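Local atomic coordinates of deferrochelatase (Vibrio cholerae, PDB entry 5DE0), a protein that binds heme b and probably acts as a dye-decolorizing peroxidase, using peroxide to oxidise dyes and other substrates. Residues D129-F134 against V176-H181; D97-C102 against L248-C253; G87-P92 against Q276-T281. All blocks are in the same frame, centred on the assembly; numbering follows the deposited sequence.

Interaction 1: residues D129-F134 against V176-H181. With HEM (protoporphyrin IX containing Fe), chain F.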
loop_
_atom_site.group_PDB
_atom_site.type_symbol
_atom_site.label_atom_id
_atom_site.label_comp_id
_atom_site.label_asym_id
_atom_site.label_seq_id
_atom_site.Cartn_x
_atom_site.Cartn_y
_atom_site.Cartn_z
ATOM N N ASP B 129 10.826 -9.468 -2.574
ATOM C CA ASP B 129 10.353 -8.157 -2.155
ATOM C C ASP B 129 9.220 -7.690 -3.064
ATOM O O ASP B 129 9.239 -7.923 -4.271
ATOM C CB ASP B 129 11.497 -7.141 -2.165
ATOM C CG ASP B 129 11.302 -6.029 -1.147
ATOM O OD1 ASP B 129 10.230 -5.984 -0.506
ATOM O OD2 ASP B 129 12.220 -5.193 -0.990
ATOM N N GLU B 130 8.229 -7.033 -2.469
ATOM C CA GLU B 130 7.080 -6.527 -3.207
ATOM C C GLU B 130 6.722 -5.141 -2.687
ATOM O O GLU B 130 6.146 -5.002 -1.608
ATOM C CB GLU B 130 5.888 -7.481 -3.075
ATOM C CG GLU B 130 4.623 -7.022 -3.787
ATOM C CD GLU B 130 3.478 -8.008 -3.632
ATOM O OE1 GLU B 130 3.712 -9.110 -3.093
ATOM O OE2 GLU B 130 2.344 -7.682 -4.046
ATOM N N THR B 131 7.074 -4.116 -3.454
ATOM C CA THR B 131 6.900 -2.743 -2.996
ATOM C C THR B 131 5.936 -1.960 -3.875
ATOM O O THR B 131 6.122 -1.862 -5.089
ATOM C CB THR B 131 8.246 -1.994 -2.951
ATOM O OG1 THR B 131 9.215 -2.790 -2.261
ATOM C CG2 THR B 131 8.089 -0.661 -2.239
ATOM N N TYR B 132 4.904 -1.402 -3.248
ATOM C CA TYR B 132 3.952 -0.545 -3.941
ATOM C C TYR B 132 4.281 0.921 -3.689
ATOM O O TYR B 132 4.102 1.424 -2.578
ATOM C CB TYR B 132 2.523 -0.854 -3.496
ATOM C CG TYR B 132 2.018 -2.204 -3.958
ATOM C CD1 TYR B 132 2.213 -3.342 -3.186
ATOM C CD2 TYR B 132 1.350 -2.339 -5.168
ATOM C CE1 TYR B 132 1.757 -4.576 -3.603
ATOM C CE2 TYR B 132 0.889 -3.571 -5.594
ATOM C CZ TYR B 132 1.096 -4.686 -4.807
ATOM O OH TYR B 132 0.640 -5.914 -5.227
ATOM N N GLY B 133 4.764 1.597 -4.725
ATOM C CA GLY B 133 5.137 2.994 -4.616
ATOM C C GLY B 133 3.986 3.920 -4.956
ATOM O O GLY B 133 3.056 3.537 -5.669
ATOM N N PHE B 134 4.041 5.141 -4.436
ATOM C CA PHE B 134 3.014 6.132 -4.719
ATOM C C PHE B 134 3.604 7.534 -4.759
ATOM O O PHE B 134 4.474 7.874 -3.958
ATOM C CB PHE B 134 1.885 6.062 -3.683
ATOM C CG PHE B 134 2.353 6.156 -2.254
ATOM C CD1 PHE B 134 2.486 7.388 -1.631
ATOM C CD2 PHE B 134 2.639 5.011 -1.527
ATOM C CE1 PHE B 134 2.910 7.475 -0.315
ATOM C CE2 PHE B 134 3.062 5.092 -0.212
ATOM C CZ PHE B 134 3.196 6.324 0.395
ATOM N N VAL B 176 18.024 -1.267 -8.609
ATOM C CA VAL B 176 16.999 -0.966 -7.621
ATOM C C VAL B 176 17.565 -1.080 -6.206
ATOM O O VAL B 176 18.376 -1.957 -5.910
ATOM C CB VAL B 176 15.742 -1.885 -7.785
ATOM C CG1 VAL B 176 15.950 -2.912 -8.879
ATOM C CG2 VAL B 176 15.352 -2.557 -6.472
ATOM N N GLN B 177 17.151 -0.154 -5.347
ATOM C CA GLN B 177 17.509 -0.169 -3.935
ATOM C C GLN B 177 16.334 0.329 -3.105
ATOM O O GLN B 177 15.906 1.473 -3.261
ATOM C CB GLN B 177 18.731 0.708 -3.661
ATOM C CG GLN B 177 20.077 0.089 -3.985
ATOM C CD GLN B 177 21.217 1.066 -3.748
ATOM O OE1 GLN B 177 21.252 2.146 -4.335
ATOM N NE2 GLN B 177 22.147 0.698 -2.870
ATOM N N ARG B 178 15.808 -0.521 -2.231
ATOM C CA ARG B 178 14.752 -0.086 -1.329
ATOM C C ARG B 178 15.358 0.597 -0.113
ATOM O O ARG B 178 16.083 -0.024 0.663
ATOM C CB ARG B 178 13.872 -1.258 -0.889
ATOM C CG ARG B 178 12.698 -0.818 -0.033
ATOM C CD ARG B 178 11.554 -1.818 -0.054
ATOM N NE ARG B 178 11.836 -3.016 0.728
ATOM C CZ ARG B 178 11.731 -3.082 2.051
ATOM N NH1 ARG B 178 11.363 -2.013 2.744
ATOM N NH2 ARG B 178 12.003 -4.216 2.683
ATOM N N PHE B 179 15.058 1.881 0.046
ATOM C CA PHE B 179 15.590 2.645 1.165
ATOM C C PHE B 179 14.583 2.783 2.301
ATOM O O PHE B 179 13.389 2.980 2.069
ATOM C CB PHE B 179 16.041 4.029 0.695
ATOM C CG PHE B 179 17.378 4.026 0.021
ATOM C CD1 PHE B 179 17.477 3.872 -1.350
ATOM C CD2 PHE B 179 18.538 4.172 0.762
ATOM C CE1 PHE B 179 18.709 3.866 -1.968
ATOM C CE2 PHE B 179 19.772 4.167 0.150
ATOM C CZ PHE B 179 19.859 4.014 -1.216
ATOM N N VAL B 180 15.077 2.669 3.529
ATOM C CA VAL B 180 14.257 2.887 4.714
ATOM C C VAL B 180 14.704 4.170 5.404
ATOM O O VAL B 180 15.877 4.321 5.754
ATOM C CB VAL B 180 14.346 1.708 5.696
ATOM C CG1 VAL B 180 13.448 1.951 6.902
ATOM C CG2 VAL B 180 13.969 0.409 5.001
ATOM N N HIS B 181 13.767 5.094 5.594
ATOM C CA HIS B 181 14.089 6.423 6.103
ATOM C C HIS B 181 14.025 6.522 7.625
ATOM O O HIS B 181 13.213 5.864 8.273
ATOM C CB HIS B 181 13.149 7.464 5.488
ATOM C CG HIS B 181 13.425 7.753 4.046
ATOM N ND1 HIS B 181 14.403 7.098 3.330
ATOM C CD2 HIS B 181 12.853 8.630 3.187
ATOM C CE1 HIS B 181 14.421 7.557 2.092
ATOM N NE2 HIS B 181 13.490 8.487 1.979
HETATM C CHA HEM F . 18.897 13.834 -7.625
HETATM C CHB HEM F . 20.828 9.463 -8.459
HETATM C CHC HEM F . 19.253 7.896 -4.132
HETATM C CHD HEM F . 16.619 11.947 -3.719
HETATM C C1A HEM F . 19.562 12.790 -8.230
HETATM C C2A HEM F . 20.209 12.821 -9.526
HETATM C C3A HEM F . 20.739 11.614 -9.755
HETATM C C4A HEM F . 20.447 10.776 -8.612
HETATM C CMA HEM F . 21.526 11.172 -11.008
HETATM C CAA HEM F . 20.273 14.042 -10.469
HETATM C CBA HEM F . 21.666 14.662 -10.373
HETATM C CGA HEM F . 21.711 15.948 -11.153
HETATM O O1A HEM F . 21.222 16.981 -10.630
HETATM O O2A HEM F . 22.241 15.934 -12.293
HETATM C C1B HEM F . 20.644 8.695 -7.332
HETATM C C2B HEM F . 21.278 7.421 -7.074
HETATM C C3B HEM F . 20.854 6.973 -5.893
HETATM C C4B HEM F . 19.929 7.955 -5.338
HETATM C CMB HEM F . 22.268 6.692 -8.010
HETATM C CAB HEM F . 21.322 5.630 -5.290
HETATM C CBB HEM F . 20.853 5.163 -4.135
HETATM C C1C HEM F . 18.370 8.839 -3.648
HETATM C C2C HEM F . 17.591 8.746 -2.427
HETATM C C3C HEM F . 16.860 9.873 -2.320
HETATM C C4C HEM F . 17.165 10.707 -3.465
HETATM C CMC HEM F . 17.633 7.534 -1.466
HETATM C CAC HEM F . 15.859 10.322 -1.226
HETATM C CBC HEM F . 15.622 9.661 -0.089
HETATM C C1D HEM F . 17.062 12.872 -4.641
HETATM C C2D HEM F . 16.759 14.284 -4.618
HETATM C C3D HEM F . 17.469 14.876 -5.842
HETATM C C4D HEM F . 18.132 13.761 -6.480
HETATM C CMD HEM F . 15.900 15.045 -3.584
HETATM C CAD HEM F . 17.477 16.353 -6.287
HETATM C CBD HEM F . 16.278 16.651 -7.180
HETATM C CGD HEM F . 16.381 15.864 -8.460
HETATM O O1D HEM F . 15.727 14.794 -8.559
HETATM O O2D HEM F . 17.112 16.304 -9.385
HETATM N NA HEM F . 19.728 11.525 -7.701
HETATM N NB HEM F . 19.830 8.991 -6.253
HETATM N NC HEM F . 18.085 10.049 -4.252
HETATM N ND HEM F . 17.867 12.608 -5.745
HETATM FE FE HEM F . 18.935 10.840 -5.938
#
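R178 and D129 form a salt bridge between the two four-stranded antiparallel sheets of the DyP-type peroxidase fold, one in each ferredoxin-like half. D129 lies on strand 125-134 of the first sheet, and R178 on strand 172-181 of the second. The arginine's CB rests on L248 of the neighbouring strand. CG stands anti to the backbone N (chi1 -176°) and carries the chain toward the other sheet. R178 CD passes T131 OG1 at 3.4 Å, so the aliphatic part of the arginine lies against a small polar threonine. There the chain bends at chi3 and turns R178 NE to D129 OD2, in a bond 2.8 Å long with an N-H...O angle of 162°; OD2 receives it on its syn lone pair, close to the guanidinium plane. The two flat groups are nevertheless twisted 73° apart, and R178 NH2 stays 3.8 Å from D129 OD2, so the bridge is single-pronged rather than bidentate. NH1 makes a salt bridge with D244 and a hydrogen bond with the Y238 hydroxyl. An arginine suits this place because its long chain reaches from one sheet to the other and its head serves two carboxylates, D129 and D244, which probably balance its charge in this partly buried site. Q177, F179 and H181 of the same strand face the cofactor: Q177 OE1 lies 3.0 Å from heme vinyl carbon CBB, and heme methyl carbon CMC lies over one face of the F179 ring, near its rim. With its ring nitrogens bonded to T281 and D141, H181 brings NE2 to 3.2 Å from heme vinyl carbon CBC.

Interaction 2: residues D97-C102 against L248-C253. With HEM (protoporphyrin IX containing Fe), chain F.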
loop_
_atom_site.group_PDB
_atom_site.type_symbol
_atom_site.label_atom_id
_atom_site.label_comp_id
_atom_site.label_asym_id
_atom_site.label_seq_id
_atom_site.Cartn_x
_atom_site.Cartn_y
_atom_site.Cartn_z
ATOM N N ASP B 97 16.322 -13.044 -9.066
ATOM C CA ASP B 97 16.436 -13.415 -10.472
ATOM C C ASP B 97 15.687 -12.467 -11.407
ATOM O O ASP B 97 16.147 -12.185 -12.513
ATOM C CB ASP B 97 15.916 -14.838 -10.693
ATOM C CG ASP B 97 16.752 -15.886 -9.985
ATOM O OD1 ASP B 97 17.962 -15.649 -9.787
ATOM O OD2 ASP B 97 16.199 -16.949 -9.632
ATOM N N VAL B 98 14.523 -11.994 -10.971
ATOM C CA VAL B 98 13.620 -11.260 -11.856
ATOM C C VAL B 98 13.055 -9.994 -11.216
ATOM O O VAL B 98 12.681 -9.989 -10.043
ATOM C CB VAL B 98 12.437 -12.159 -12.311
ATOM C CG1 VAL B 98 11.438 -11.371 -13.149
ATOM C CG2 VAL B 98 12.946 -13.368 -13.081
ATOM N N LEU B 99 13.003 -8.923 -12.000
ATOM C CA LEU B 99 12.324 -7.699 -11.597
ATOM C C LEU B 99 11.076 -7.473 -12.449
ATOM O O LEU B 99 11.129 -7.545 -13.678
ATOM C CB LEU B 99 13.266 -6.493 -11.710
ATOM C CG LEU B 99 12.630 -5.099 -11.682
ATOM C CD1 LEU B 99 11.897 -4.844 -10.371
ATOM C CD2 LEU B 99 13.681 -4.020 -11.926
ATOM N N ILE B 100 9.952 -7.214 -11.788
ATOM C CA ILE B 100 8.729 -6.821 -12.473
ATOM C C ILE B 100 8.374 -5.388 -12.094
ATOM O O ILE B 100 8.019 -5.116 -10.948
ATOM C CB ILE B 100 7.549 -7.750 -12.126
ATOM C CG1 ILE B 100 7.860 -9.191 -12.531
ATOM C CG2 ILE B 100 6.271 -7.270 -12.804
ATOM C CD1 ILE B 100 6.744 -10.168 -12.231
ATOM N N HIS B 101 8.478 -4.476 -13.056
ATOM C CA HIS B 101 8.222 -3.061 -12.800
ATOM C C HIS B 101 7.003 -2.556 -13.570
ATOM O O HIS B 101 6.963 -2.617 -14.800
ATOM C CB HIS B 101 9.457 -2.229 -13.159
ATOM C CG HIS B 101 9.217 -0.752 -13.154
ATOM N ND1 HIS B 101 9.779 0.095 -14.086
ATOM C CD2 HIS B 101 8.484 0.032 -12.328
ATOM C CE1 HIS B 101 9.395 1.335 -13.838
ATOM N NE2 HIS B 101 8.611 1.324 -12.776
ATOM N N CYS B 102 6.015 -2.057 -12.832
ATOM C CA CYS B 102 4.808 -1.484 -13.416
ATOM C C CYS B 102 4.517 -0.114 -12.813
ATOM O O CYS B 102 4.835 0.132 -11.651
ATOM C CB CYS B 102 3.606 -2.407 -13.193
ATOM S SG CYS B 102 3.810 -4.105 -13.771
ATOM N N LEU B 248 11.661 3.675 -2.813
ATOM C CA LEU B 248 12.071 2.567 -3.656
ATOM C C LEU B 248 12.819 3.158 -4.831
ATOM O O LEU B 248 12.210 3.582 -5.811
ATOM C CB LEU B 248 10.872 1.740 -4.130
ATOM C CG LEU B 248 11.149 0.347 -4.715
ATOM C CD1 LEU B 248 11.812 0.384 -6.091
ATOM C CD2 LEU B 248 11.987 -0.474 -3.755
ATOM N N PHE B 249 14.141 3.192 -4.733
ATOM C CA PHE B 249 14.935 3.751 -5.809
ATOM C C PHE B 249 15.078 2.747 -6.947
ATOM O O PHE B 249 15.405 1.582 -6.727
ATOM C CB PHE B 249 16.315 4.185 -5.312
ATOM C CG PHE B 249 17.160 4.808 -6.381
ATOM C CD1 PHE B 249 17.078 6.167 -6.638
ATOM C CD2 PHE B 249 18.020 4.034 -7.147
ATOM C CE1 PHE B 249 17.842 6.744 -7.628
ATOM C CE2 PHE B 249 18.787 4.607 -8.141
ATOM C CZ PHE B 249 18.698 5.963 -8.381
ATOM N N ILE B 250 14.823 3.214 -8.163
ATOM C CA ILE B 250 15.029 2.413 -9.360
ATOM C C ILE B 250 15.429 3.336 -10.504
ATOM O O ILE B 250 14.902 4.442 -10.634
ATOM C CB ILE B 250 13.766 1.599 -9.734
ATOM C CG1 ILE B 250 13.990 0.803 -11.023
ATOM C CG2 ILE B 250 12.555 2.506 -9.866
ATOM C CD1 ILE B 250 12.809 -0.065 -11.426
ATOM N N ALA B 251 16.382 2.894 -11.316
ATOM C CA ALA B 251 16.876 3.713 -12.413
ATOM C C ALA B 251 17.203 2.872 -13.640
ATOM O O ALA B 251 17.608 1.714 -13.525
ATOM C CB ALA B 251 18.103 4.504 -11.974
ATOM N N TYR B 252 17.021 3.466 -14.813
ATOM C CA TYR B 252 17.375 2.822 -16.070
ATOM C C TYR B 252 18.486 3.616 -16.747
ATOM O O TYR B 252 18.524 4.843 -16.645
ATOM C CB TYR B 252 16.158 2.715 -16.992
ATOM C CG TYR B 252 15.079 1.773 -16.501
ATOM C CD1 TYR B 252 14.173 2.168 -15.524
ATOM C CD2 TYR B 252 14.959 0.493 -17.025
ATOM C CE1 TYR B 252 13.185 1.309 -15.076
ATOM C CE2 TYR B 252 13.972 -0.370 -16.585
ATOM C CZ TYR B 252 13.089 0.043 -15.611
ATOM O OH TYR B 252 12.109 -0.819 -15.175
ATOM N N CYS B 253 19.395 2.924 -17.425
ATOM C CA CYS B 253 20.482 3.598 -18.128
ATOM C C CYS B 253 21.050 2.745 -19.258
ATOM O O CYS B 253 21.044 1.516 -19.186
ATOM C CB CYS B 253 21.598 3.973 -17.154
ATOM S SG CYS B 253 22.874 5.017 -17.880
HETATM C CHA HEM F . 18.897 13.834 -7.625
HETATM C CHB HEM F . 20.828 9.463 -8.459
HETATM C CHC HEM F . 19.253 7.896 -4.132
HETATM C CHD HEM F . 16.619 11.947 -3.719
HETATM C C1A HEM F . 19.562 12.790 -8.230
HETATM C C2A HEM F . 20.209 12.821 -9.526
HETATM C C3A HEM F . 20.739 11.614 -9.755
HETATM C C4A HEM F . 20.447 10.776 -8.612
HETATM C CMA HEM F . 21.526 11.172 -11.008
HETATM C CAA HEM F . 20.273 14.042 -10.469
HETATM C CBA HEM F . 21.666 14.662 -10.373
HETATM C CGA HEM F . 21.711 15.948 -11.153
HETATM O O1A HEM F . 21.222 16.981 -10.630
HETATM O O2A HEM F . 22.241 15.934 -12.293
HETATM C C1B HEM F . 20.644 8.695 -7.332
HETATM C C2B HEM F . 21.278 7.421 -7.074
HETATM C C3B HEM F . 20.854 6.973 -5.893
HETATM C C4B HEM F . 19.929 7.955 -5.338
HETATM C CMB HEM F . 22.268 6.692 -8.010
HETATM C CAB HEM F . 21.322 5.630 -5.290
HETATM C CBB HEM F . 20.853 5.163 -4.135
HETATM C C1C HEM F . 18.370 8.839 -3.648
HETATM C C2C HEM F . 17.591 8.746 -2.427
HETATM C C3C HEM F . 16.860 9.873 -2.320
HETATM C C4C HEM F . 17.165 10.707 -3.465
HETATM C CMC HEM F . 17.633 7.534 -1.466
HETATM C CAC HEM F . 15.859 10.322 -1.226
HETATM C CBC HEM F . 15.622 9.661 -0.089
HETATM C C1D HEM F . 17.062 12.872 -4.641
HETATM C C2D HEM F . 16.759 14.284 -4.618
HETATM C C3D HEM F . 17.469 14.876 -5.842
HETATM C C4D HEM F . 18.132 13.761 -6.480
HETATM C CMD HEM F . 15.900 15.045 -3.584
HETATM C CAD HEM F . 17.477 16.353 -6.287
HETATM C CBD HEM F . 16.278 16.651 -7.180
HETATM C CGD HEM F . 16.381 15.864 -8.460
HETATM O O1D HEM F . 15.727 14.794 -8.559
HETATM O O2D HEM F . 17.112 16.304 -9.385
HETATM N NA HEM F . 19.728 11.525 -7.701
HETATM N NB HEM F . 19.830 8.991 -6.253
HETATM N NC HEM F . 18.085 10.049 -4.252
HETATM N ND HEM F . 17.867 12.608 -5.745
HETATM FE FE HEM F . 18.935 10.840 -5.938
#
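H101 ND1 and Y252 OH meet at 2.7 Å in a buried hydrogen bond between two strands whose axes run nearly at right angles, 94° apart. The hydroxyl comes to the edge of the imidazole, near its plane. The rings meet rim to rim, with planes 30° apart, so contact is made through the polar atoms and not by stacking. Over one face of the same imidazole sits I250 CD1, 4.2 Å from the centroid of the H101 ring, a CH-pi contact. I250 CD1 also touches L99 CD2 at 4.1 Å, and thus one slender isoleucine tip serves both partners. The extended form of I250, with CG1 and CD1 both anti, makes this reach possible. Y252 starts on a less direct course, and it is the length of its ring that delivers the hydroxyl.

In the next shell, Y21 of strand 18-26 lies with its ring nearly parallel to that of H101, and H234 of strand 232-239 meets H101 edge-to-face. The backbone N of I250 is held by S235. On the far side of strand 248-253, F249 lays a ring face on the heme, its CZ 3.2 Å from pyrrole carbon C2B.

Histidine and tyrosine can each give or take the proton, so the bond could run in either direction. Either way it would satisfy two polar atoms within the buried interface of the two sheets.

Interaction 3: residues G87-P92 against Q276-T281. With HEM (protoporphyrin IX containing Fe), chain F.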
loop_
_atom_site.group_PDB
_atom_site.type_symbol
_atom_site.label_atom_id
_atom_site.label_comp_id
_atom_site.label_asym_id
_atom_site.label_seq_id
_atom_site.Cartn_x
_atom_site.Cartn_y
_atom_site.Cartn_z
ATOM N N GLY B 87 28.660 -0.940 7.822
ATOM C CA GLY B 87 27.883 -0.467 8.956
ATOM C C GLY B 87 26.677 0.394 8.621
ATOM O O GLY B 87 25.683 -0.096 8.084
ATOM N N GLU B 88 26.764 1.680 8.953
ATOM C CA GLU B 88 25.647 2.605 8.794
ATOM C C GLU B 88 25.557 3.145 7.369
ATOM O O GLU B 88 24.580 3.795 7.004
ATOM C CB GLU B 88 25.775 3.763 9.787
ATOM C CG GLU B 88 26.016 3.329 11.225
ATOM C CD GLU B 88 24.740 2.943 11.945
ATOM O OE1 GLU B 88 23.835 3.795 12.045
ATOM O OE2 GLU B 88 24.650 1.793 12.423
ATOM N N THR B 89 26.586 2.875 6.571
ATOM C CA THR B 89 26.611 3.288 5.174
ATOM C C THR B 89 26.845 2.057 4.306
ATOM O O THR B 89 27.888 1.916 3.667
ATOM C CB THR B 89 27.705 4.346 4.906
ATOM O OG1 THR B 89 27.716 5.306 5.970
ATOM C CG2 THR B 89 27.454 5.061 3.585
ATOM N N HIS B 90 25.862 1.161 4.300
ATOM C CA HIS B 90 26.011 -0.137 3.648
ATOM C C HIS B 90 24.995 -0.348 2.525
ATOM O O HIS B 90 23.820 -0.005 2.662
ATOM C CB HIS B 90 25.887 -1.260 4.685
ATOM C CG HIS B 90 26.183 -2.625 4.144
ATOM N ND1 HIS B 90 25.290 -3.671 4.233
ATOM C CD2 HIS B 90 27.276 -3.118 3.515
ATOM C CE1 HIS B 90 25.819 -4.749 3.680
ATOM N NE2 HIS B 90 27.023 -4.440 3.236
ATOM N N ALA B 91 25.464 -0.917 1.418
ATOM C CA ALA B 91 24.604 -1.234 0.283
ATOM C C ALA B 91 24.543 -2.743 0.073
ATOM O O ALA B 91 25.383 -3.310 -0.623
ATOM C CB ALA B 91 25.098 -0.533 -0.981
ATOM N N PRO B 92 23.541 -3.396 0.681
ATOM C CA PRO B 92 23.361 -4.851 0.629
ATOM C C PRO B 92 23.091 -5.368 -0.782
ATOM O O PRO B 92 22.587 -4.627 -1.627
ATOM C CB PRO B 92 22.140 -5.090 1.529
ATOM C CG PRO B 92 22.038 -3.871 2.382
ATOM C CD PRO B 92 22.523 -2.747 1.523
ATOM N N GLN B 276 25.914 12.414 2.509
ATOM C CA GLN B 276 25.282 12.967 3.702
ATOM C C GLN B 276 23.844 12.471 3.846
ATOM O O GLN B 276 23.335 12.341 4.961
ATOM C CB GLN B 276 25.308 14.497 3.664
ATOM C CG GLN B 276 26.699 15.102 3.774
ATOM C CD GLN B 276 27.305 14.928 5.154
ATOM O OE1 GLN B 276 26.648 15.163 6.166
ATOM N NE2 GLN B 276 28.566 14.511 5.198
ATOM N N LEU B 277 23.194 12.198 2.717
ATOM C CA LEU B 277 21.824 11.692 2.724
ATOM C C LEU B 277 21.739 10.326 3.394
ATOM O O LEU B 277 20.731 9.992 4.018
ATOM C CB LEU B 277 21.274 11.611 1.297
ATOM C CG LEU B 277 19.890 10.980 1.107
ATOM C CD1 LEU B 277 18.821 11.750 1.872
ATOM C CD2 LEU B 277 19.538 10.896 -0.368
ATOM N N LEU B 278 22.813 9.546 3.279
ATOM C CA LEU B 278 22.847 8.192 3.824
ATOM C C LEU B 278 22.945 8.179 5.348
ATOM O O LEU B 278 22.997 7.115 5.964
ATOM C CB LEU B 278 24.012 7.411 3.217
ATOM C CG LEU B 278 23.901 7.175 1.709
ATOM C CD1 LEU B 278 25.122 6.443 1.172
ATOM C CD2 LEU B 278 22.625 6.413 1.376
ATOM N N ARG B 279 22.973 9.363 5.951
ATOM C CA ARG B 279 22.922 9.486 7.403
ATOM C C ARG B 279 21.498 9.295 7.904
ATOM O O ARG B 279 21.273 9.000 9.076
ATOM C CB ARG B 279 23.448 10.852 7.853
ATOM C CG ARG B 279 24.944 11.038 7.698
ATOM C CD ARG B 279 25.315 12.497 7.893
ATOM N NE ARG B 279 24.785 13.035 9.142
ATOM C CZ ARG B 279 24.673 14.332 9.410
ATOM N NH1 ARG B 279 25.046 15.233 8.512
ATOM N NH2 ARG B 279 24.180 14.730 10.575
ATOM N N PHE B 280 20.539 9.461 7.000
ATOM C CA PHE B 280 19.131 9.485 7.375
ATOM C C PHE B 280 18.309 8.444 6.620
ATOM O O PHE B 280 17.086 8.399 6.747
ATOM C CB PHE B 280 18.557 10.883 7.141
ATOM C CG PHE B 280 19.370 11.981 7.763
ATOM C CD1 PHE B 280 19.183 12.334 9.088
ATOM C CD2 PHE B 280 20.328 12.654 7.023
ATOM C CE1 PHE B 280 19.931 13.340 9.664
ATOM C CE2 PHE B 280 21.080 13.667 7.594
ATOM C CZ PHE B 280 20.881 14.009 8.917
ATOM N N THR B 281 18.985 7.614 5.833
ATOM C CA THR B 281 18.321 6.522 5.133
ATOM C C THR B 281 19.293 5.371 4.904
ATOM O O THR B 281 20.506 5.572 4.856
ATOM C CB THR B 281 17.731 6.977 3.780
ATOM O OG1 THR B 281 16.961 5.913 3.207
ATOM C CG2 THR B 281 18.834 7.382 2.814
HETATM C CHA HEM F . 18.897 13.834 -7.625
HETATM C CHB HEM F . 20.828 9.463 -8.459
HETATM C CHC HEM F . 19.253 7.896 -4.132
HETATM C CHD HEM F . 16.619 11.947 -3.719
HETATM C C1A HEM F . 19.562 12.790 -8.230
HETATM C C2A HEM F . 20.209 12.821 -9.526
HETATM C C3A HEM F . 20.739 11.614 -9.755
HETATM C C4A HEM F . 20.447 10.776 -8.612
HETATM C CMA HEM F . 21.526 11.172 -11.008
HETATM C CAA HEM F . 20.273 14.042 -10.469
HETATM C CBA HEM F . 21.666 14.662 -10.373
HETATM C CGA HEM F . 21.711 15.948 -11.153
HETATM O O1A HEM F . 21.222 16.981 -10.630
HETATM O O2A HEM F . 22.241 15.934 -12.293
HETATM C C1B HEM F . 20.644 8.695 -7.332
HETATM C C2B HEM F . 21.278 7.421 -7.074
HETATM C C3B HEM F . 20.854 6.973 -5.893
HETATM C C4B HEM F . 19.929 7.955 -5.338
HETATM C CMB HEM F . 22.268 6.692 -8.010
HETATM C CAB HEM F . 21.322 5.630 -5.290
HETATM C CBB HEM F . 20.853 5.163 -4.135
HETATM C C1C HEM F . 18.370 8.839 -3.648
HETATM C C2C HEM F . 17.591 8.746 -2.427
HETATM C C3C HEM F . 16.860 9.873 -2.320
HETATM C C4C HEM F . 17.165 10.707 -3.465
HETATM C CMC HEM F . 17.633 7.534 -1.466
HETATM C CAC HEM F . 15.859 10.322 -1.226
HETATM C CBC HEM F . 15.622 9.661 -0.089
HETATM C C1D HEM F . 17.062 12.872 -4.641
HETATM C C2D HEM F . 16.759 14.284 -4.618
HETATM C C3D HEM F . 17.469 14.876 -5.842
HETATM C C4D HEM F . 18.132 13.761 -6.480
HETATM C CMD HEM F . 15.900 15.045 -3.584
HETATM C CAD HEM F . 17.477 16.353 -6.287
HETATM C CBD HEM F . 16.278 16.651 -7.180
HETATM C CGD HEM F . 16.381 15.864 -8.460
HETATM O O1D HEM F . 15.727 14.794 -8.559
HETATM O O2D HEM F . 17.112 16.304 -9.385
HETATM N NA HEM F . 19.728 11.525 -7.701
HETATM N NB HEM F . 19.830 8.991 -6.253
HETATM N NC HEM F . 18.085 10.049 -4.252
HETATM N ND HEM F . 17.867 12.608 -5.745
HETATM FE FE HEM F . 18.935 10.840 -5.938
#
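The backbones of E88-T89 and L278-R279 come close with T89 CA 6.3 Å from L278 CA, where the short 3-10 segment 277-279 passes the turn of a small hairpin. The carbonyl oxygens E88 O and L278 O lie 3.8 Å apart, a proximity and not a bond. Side-chain contact is apolar and small: T89 CG2 meets L278 CD1 at 3.6 Å, the two side chains crossing at about a right angle. With CG2 anti to its backbone N, the threonine offers its methyl to the leucine. L278, buried, also packs on F179, and leucine fits this greasy spot, while T89, partly exposed, is a residue that carries both a methyl and a hydroxyl.

Around this contact, each segment holds its own shape. Q276 O accepts from R279 N and L277 O from F280 N, the three-residue spacing of a 3-10 turn. R279 NH1 reaches back to Q276 OE1 at 2.8 Å, nearly along the C=O axis, and the guanidinium has F280 CZ over one face. E88 makes a salt bridge with K282. L277, pointing elsewhere, places CD2 3.5 Å from heme carbon C3C.

G87 and E88 have backbone angles close to those of a type II' turn; the positive phi of G87 (65°) is easily adopted by glycine. Such a turn is typical of two-residue beta hairpins, here joining 84-86 to 89-91 beside the heme pocket.

In all three interactions the second segment also touches the heme: through Q177, F179 and H181 in interaction 1, F249 in interaction 2 and L277 in interaction 3. Interactions 1 and 2 have centres about 10 Å apart and bridge the same two sheets. Their strands 172-181 and 247-253 are neighbours, probably bonded from Q177 N to F249 O at 2.8 Å. Interaction 3 lies farther out, its centre about 15 Å from that of interaction 1, and is joined to it by a probable bond of H181 ND1 to T281 OG1, also 2.8 Å. Interactions 2 and 3 do not touch; their nearest atoms are about 8 Å apart.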